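Long-range contacts in lectin (Trichosanthes anguina, PDB 4HR6), which binds galactosides through two ricin-type beta-trefoil domains, as part of a nontoxic three-chain homologue of type II ribosome-inactivating proteins: residues C[13-17]-C[107-111]; C[51-55]-C[84-88]. All coordinates share one frame; numbering follows the deposited sequence.

Both contacts lie in the first beta-trefoil of a chain without helices and show loops meeting beyond the strand pairing. Contact 2 is the buried one of the two, with none of its touching residues exposed; contact 1 is partly exposed, its centre about 10 Å from the centre of the chain. The centres of the two contacts are about 21 Å apart, with nearest atoms about 11 Å apart, and they share no strands. Their chemistry differs accordingly: in contact 1 an arginine side chain reaches across to one backbone carbonyl and lays a face on a peptide further along, whereas contact 2 is a meeting of backbones, with one hydrogen bond between main chains and apolar side chains packed beside it.

Contact 1: C[13-17]-C[107-111]; sequences SGRDA and SNKAT
Bends at chi2 (-89°) and chi3 (-144°) turn the long side chain of Arg-15 so that its guanidinium lies against the backbone of residues 107-110. From this position NE donates a hydrogen bond to Ser-107 O at 3.0 Å, approaching almost straight down the carbonyl direction (C=O...N angle 171°), although the oxygen is tilted somewhat from the guanidinium plane. NH1 adds a weak bond to the same oxygen, so one main-chain acceptor is met by two nitrogens of a single group. The guanidinium also uses one of its faces: Ala-110 N and Lys-109 C lie over its centre, so the plane rests on the peptide joining these two residues. At the far corner NH2 packs on the methyl of Ala-110, CB being 3.2 Å away, and Asp-16 OD2 approaches the same CB at 3.6 Å. The accepting loop is braced from within by Ser-107 OG, which donates to Lys-109 O at 3.2 Å. Two loops of the first trefoil are joined in this way, one between strands 7-13 and 19-22, the other between strands 103-106 and 117-120. Leu-35 of strand 33-36 packs on both Arg-15 and Ser-107, while Asp-16 N is hydrogen-bonded to Asp-178, placing the contact beside the junction with the second trefoil and its strands 173-175 and 181-183.

Contact 2: C[51-55]-C[84-88]; sequences DGTVR and DISWD
The turn of a beta-hairpin, connecting strands 46-49 and 54-56, meets here the segment 84-88, whose Trp-87 probably corresponds to the tryptophan of the QxW signature in ricin-type trefoil repeats, with Ile-85 in the place of the glutamine. The central link is main chain to main chain: Trp-87 N donates to Gly-52 O at 2.8 Å, with an N-H...O angle of only 130°. The same oxygen receives a CA-H...O contact from Ser-86, and a second such contact joins Thr-53 CA to Ile-85 O at 3.5 Å. Side chains pack next to these bonds. With CG1 of Val-54 anti to the backbone N (chi1 -176°), CG2 falls beside that N and meets Trp-87 CD1 at 3.6 Å, the two side chains crossing at about a right angle. Thr-53 and Ile-85 instead run side by side, with CG2 of the threonine 4.0 Å from CD1 of the isoleucine. The turn has its own polar brace: Asp-51 OD2 accepts from Thr-53 OG1 and forms a salt bridge with Arg-55 NH2 at 2.6 Å. The indole NE1 is hydrogen-bonded to Leu-61 O of strand 59-62; the main-chain Trp-87 O accepts from NE2 of Gln-164 of a neighbouring subunit. Trp-46 and Phe-48 of strand 46-49 pack on Val-54, while Ile-85 touches Cys-60 and Ala-62 of strand 59-62, and strand 88-89 begins directly after Trp-87.

Contact 1: C[13-17]-C[107-111]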
loop_
_atom_site.group_PDB
_atom_site.type_symbol
_atom_site.label_atom_id
_atom_site.label_comp_id
_atom_site.label_asym_id
_atom_site.label_seq_id
_atom_site.Cartn_x
_atom_site.Cartn_y
_atom_site.Cartn_z
ATOM N N SER C 13 -8.966 0.575 -16.177
ATOM C CA SER C 13 -9.331 -0.828 -16.319
ATOM C C SER C 13 -10.360 -1.206 -15.266
ATOM O O SER C 13 -10.567 -0.477 -14.288
ATOM C CB SER C 13 -8.097 -1.727 -16.270
ATOM O OG SER C 13 -7.487 -1.742 -14.996
ATOM N N GLY C 14 -11.046 -2.327 -15.488
ATOM C CA GLY C 14 -12.067 -2.782 -14.538
ATOM C C GLY C 14 -12.531 -4.213 -14.755
ATOM O O GLY C 14 -11.714 -5.153 -14.772
ATOM N N ARG C 15 -13.851 -4.360 -14.912
ATOM C CA ARG C 15 -14.508 -5.645 -15.163
ATOM C C ARG C 15 -13.634 -6.665 -15.864
ATOM O O ARG C 15 -13.217 -6.464 -17.012
ATOM C CB ARG C 15 -15.755 -5.415 -16.015
ATOM C CG ARG C 15 -17.058 -5.451 -15.249
ATOM C CD ARG C 15 -17.643 -6.854 -15.176
ATOM N NE ARG C 15 -19.099 -6.798 -15.256
ATOM C CZ ARG C 15 -19.911 -7.850 -15.218
ATOM N NH1 ARG C 15 -21.221 -7.659 -15.296
ATOM N NH2 ARG C 15 -19.425 -9.079 -15.094
ATOM N N ASP C 16 -13.343 -7.758 -15.166
ATOM C CA ASP C 16 -12.544 -8.839 -15.726
ATOM C C ASP C 16 -11.194 -8.392 -16.308
ATOM O O ASP C 16 -10.597 -9.103 -17.116
ATOM C CB ASP C 16 -13.380 -9.626 -16.764
ATOM C CG ASP C 16 -14.252 -10.708 -16.113
ATOM O OD1 ASP C 16 -13.881 -11.896 -16.217
ATOM O OD2 ASP C 16 -15.270 -10.372 -15.457
ATOM N N ALA C 17 -10.696 -7.236 -15.859
ATOM C CA ALA C 17 -9.385 -6.711 -16.274
ATOM C C ALA C 17 -9.391 -6.065 -17.643
ATOM O O ALA C 17 -8.342 -5.896 -18.247
ATOM C CB ALA C 17 -8.314 -7.807 -16.225
ATOM N N SER C 107 -20.416 -1.522 -16.285
ATOM C CA SER C 107 -20.316 -2.407 -17.428
ATOM C C SER C 107 -21.148 -3.649 -17.126
ATOM O O SER C 107 -20.663 -4.592 -16.502
ATOM C CB SER C 107 -18.870 -2.776 -17.713
ATOM O OG SER C 107 -18.792 -3.605 -18.856
ATOM N N ASN C 108 -22.402 -3.622 -17.584
ATOM C CA ASN C 108 -23.413 -4.635 -17.257
ATOM C C ASN C 108 -23.076 -6.068 -17.680
ATOM O O ASN C 108 -23.575 -7.016 -17.078
ATOM C CB ASN C 108 -24.768 -4.237 -17.857
ATOM C CG ASN C 108 -25.439 -3.103 -17.098
ATOM O OD1 ASN C 108 -25.328 -3.006 -15.875
ATOM N ND2 ASN C 108 -26.165 -2.252 -17.820
ATOM N N LYS C 109 -22.247 -6.229 -18.706
ATOM C CA LYS C 109 -21.780 -7.556 -19.117
ATOM C C LYS C 109 -20.264 -7.660 -18.986
ATOM O O LYS C 109 -19.549 -6.659 -19.064
ATOM C CB LYS C 109 -22.224 -7.872 -20.551
ATOM C CG LYS C 109 -23.612 -8.492 -20.633
ATOM C CD LYS C 109 -24.276 -8.297 -21.994
ATOM C CE LYS C 109 -25.128 -7.031 -22.035
ATOM N NZ LYS C 109 -26.043 -6.996 -23.213
ATOM N N ALA C 110 -19.781 -8.882 -18.787
ATOM C CA ALA C 110 -18.352 -9.127 -18.597
ATOM C C ALA C 110 -17.635 -9.323 -19.927
ATOM O O ALA C 110 -16.433 -9.592 -19.951
ATOM C CB ALA C 110 -18.140 -10.349 -17.708
ATOM N N THR C 111 -18.366 -9.179 -21.028
ATOM C CA THR C 111 -17.878 -9.588 -22.343
ATOM C C THR C 111 -17.202 -8.443 -23.121
ATOM O O THR C 111 -17.555 -7.263 -22.982
ATOM C CB THR C 111 -19.015 -10.251 -23.182
ATOM O OG1 THR C 111 -18.464 -10.874 -24.345
ATOM C CG2 THR C 111 -20.094 -9.244 -23.616
#

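Contact 2: C[51-55]-C[84-88]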
loop_
_atom_site.group_PDB
_atom_site.type_symbol
_atom_site.label_atom_id
_atom_site.label_comp_id
_atom_site.label_asym_id
_atom_site.label_seq_id
_atom_site.Cartn_x
_atom_site.Cartn_y
_atom_site.Cartn_z
ATOM N N ASP C 51 -9.782 20.628 -14.924
ATOM C CA ASP C 51 -11.227 20.751 -15.168
ATOM C C ASP C 51 -12.112 19.880 -14.291
ATOM O O ASP C 51 -13.205 20.298 -13.885
ATOM C CB ASP C 51 -11.542 20.267 -16.587
ATOM C CG ASP C 51 -11.311 21.302 -17.634
ATOM O OD1 ASP C 51 -11.564 22.493 -17.371
ATOM O OD2 ASP C 51 -10.901 20.910 -18.747
ATOM N N GLY C 52 -11.662 18.645 -14.065
ATOM C CA GLY C 52 -12.543 17.554 -13.657
ATOM C C GLY C 52 -13.031 16.791 -14.879
ATOM O O GLY C 52 -13.934 15.967 -14.783
ATOM N N THR C 53 -12.420 17.052 -16.029
ATOM C CA THR C 53 -12.797 16.390 -17.260
ATOM C C THR C 53 -11.819 15.265 -17.545
ATOM O O THR C 53 -10.650 15.321 -17.153
ATOM C CB THR C 53 -12.843 17.350 -18.476
ATOM O OG1 THR C 53 -11.570 17.983 -18.664
ATOM C CG2 THR C 53 -13.927 18.410 -18.295
ATOM N N VAL C 54 -12.324 14.252 -18.233
ATOM C CA VAL C 54 -11.568 13.081 -18.610
ATOM C C VAL C 54 -11.683 12.957 -20.124
ATOM O O VAL C 54 -12.801 12.950 -20.653
ATOM C CB VAL C 54 -12.171 11.833 -17.920
ATOM C CG1 VAL C 54 -11.342 10.601 -18.220
ATOM C CG2 VAL C 54 -12.277 12.071 -16.422
ATOM N N ARG C 55 -10.550 12.846 -20.817
ATOM C CA ARG C 55 -10.517 12.997 -22.279
ATOM C C ARG C 55 -9.790 11.894 -22.991
ATOM O O ARG C 55 -8.708 11.502 -22.576
ATOM C CB ARG C 55 -9.851 14.326 -22.675
ATOM C CG ARG C 55 -10.353 15.522 -21.879
ATOM C CD ARG C 55 -10.184 16.856 -22.609
ATOM N NE ARG C 55 -10.711 17.956 -21.802
ATOM C CZ ARG C 55 -10.586 19.254 -22.083
ATOM N NH1 ARG C 55 -9.971 19.667 -23.187
ATOM N NH2 ARG C 55 -11.103 20.151 -21.255
ATOM N N ASP C 84 -22.188 17.930 -17.389
ATOM C CA ASP C 84 -22.249 16.592 -17.985
ATOM C C ASP C 84 -20.880 15.983 -18.284
ATOM O O ASP C 84 -20.795 14.816 -18.682
ATOM C CB ASP C 84 -23.083 16.629 -19.276
ATOM C CG ASP C 84 -24.544 17.012 -19.030
ATOM O OD1 ASP C 84 -25.063 16.765 -17.918
ATOM O OD2 ASP C 84 -25.180 17.555 -19.961
ATOM N N ILE C 85 -19.819 16.768 -18.091
ATOM C CA ILE C 85 -18.448 16.317 -18.357
ATOM C C ILE C 85 -17.531 16.406 -17.117
ATOM O O ILE C 85 -16.301 16.304 -17.233
ATOM C CB ILE C 85 -17.829 17.082 -19.552
ATOM C CG1 ILE C 85 -18.012 18.596 -19.395
ATOM C CG2 ILE C 85 -18.462 16.615 -20.852
ATOM C CD1 ILE C 85 -17.212 19.405 -20.394
ATOM N N SER C 86 -18.142 16.586 -15.943
ATOM C CA SER C 86 -17.444 16.500 -14.659
ATOM C C SER C 86 -17.286 15.036 -14.236
ATOM O O SER C 86 -18.182 14.216 -14.463
ATOM C CB SER C 86 -18.229 17.235 -13.570
ATOM O OG SER C 86 -18.341 18.610 -13.849
ATOM N N TRP C 87 -16.154 14.707 -13.619
ATOM C CA TRP C 87 -15.942 13.356 -13.098
ATOM C C TRP C 87 -15.188 13.371 -11.770
ATOM O O TRP C 87 -14.387 14.272 -11.502
ATOM C CB TRP C 87 -15.218 12.499 -14.127
ATOM C CG TRP C 87 -15.986 12.354 -15.410
ATOM C CD1 TRP C 87 -15.765 13.026 -16.583
ATOM C CD2 TRP C 87 -17.115 11.500 -15.643
ATOM N NE1 TRP C 87 -16.676 12.631 -17.532
ATOM C CE2 TRP C 87 -17.519 11.699 -16.982
ATOM C CE3 TRP C 87 -17.820 10.582 -14.851
ATOM C CZ2 TRP C 87 -18.595 11.009 -17.548
ATOM C CZ3 TRP C 87 -18.891 9.897 -15.413
ATOM C CH2 TRP C 87 -19.268 10.115 -16.749
ATOM N N ASP C 88 -15.495 12.388 -10.928
ATOM C CA ASP C 88 -14.811 12.195 -9.662
ATOM C C ASP C 88 -14.444 10.714 -9.524
ATOM O O ASP C 88 -15.264 9.839 -9.799
ATOM C CB ASP C 88 -15.704 12.648 -8.510
ATOM C CG ASP C 88 -14.954 12.795 -7.195
ATOM O OD1 ASP C 88 -13.732 12.560 -7.149
ATOM O OD2 ASP C 88 -15.593 13.165 -6.190
#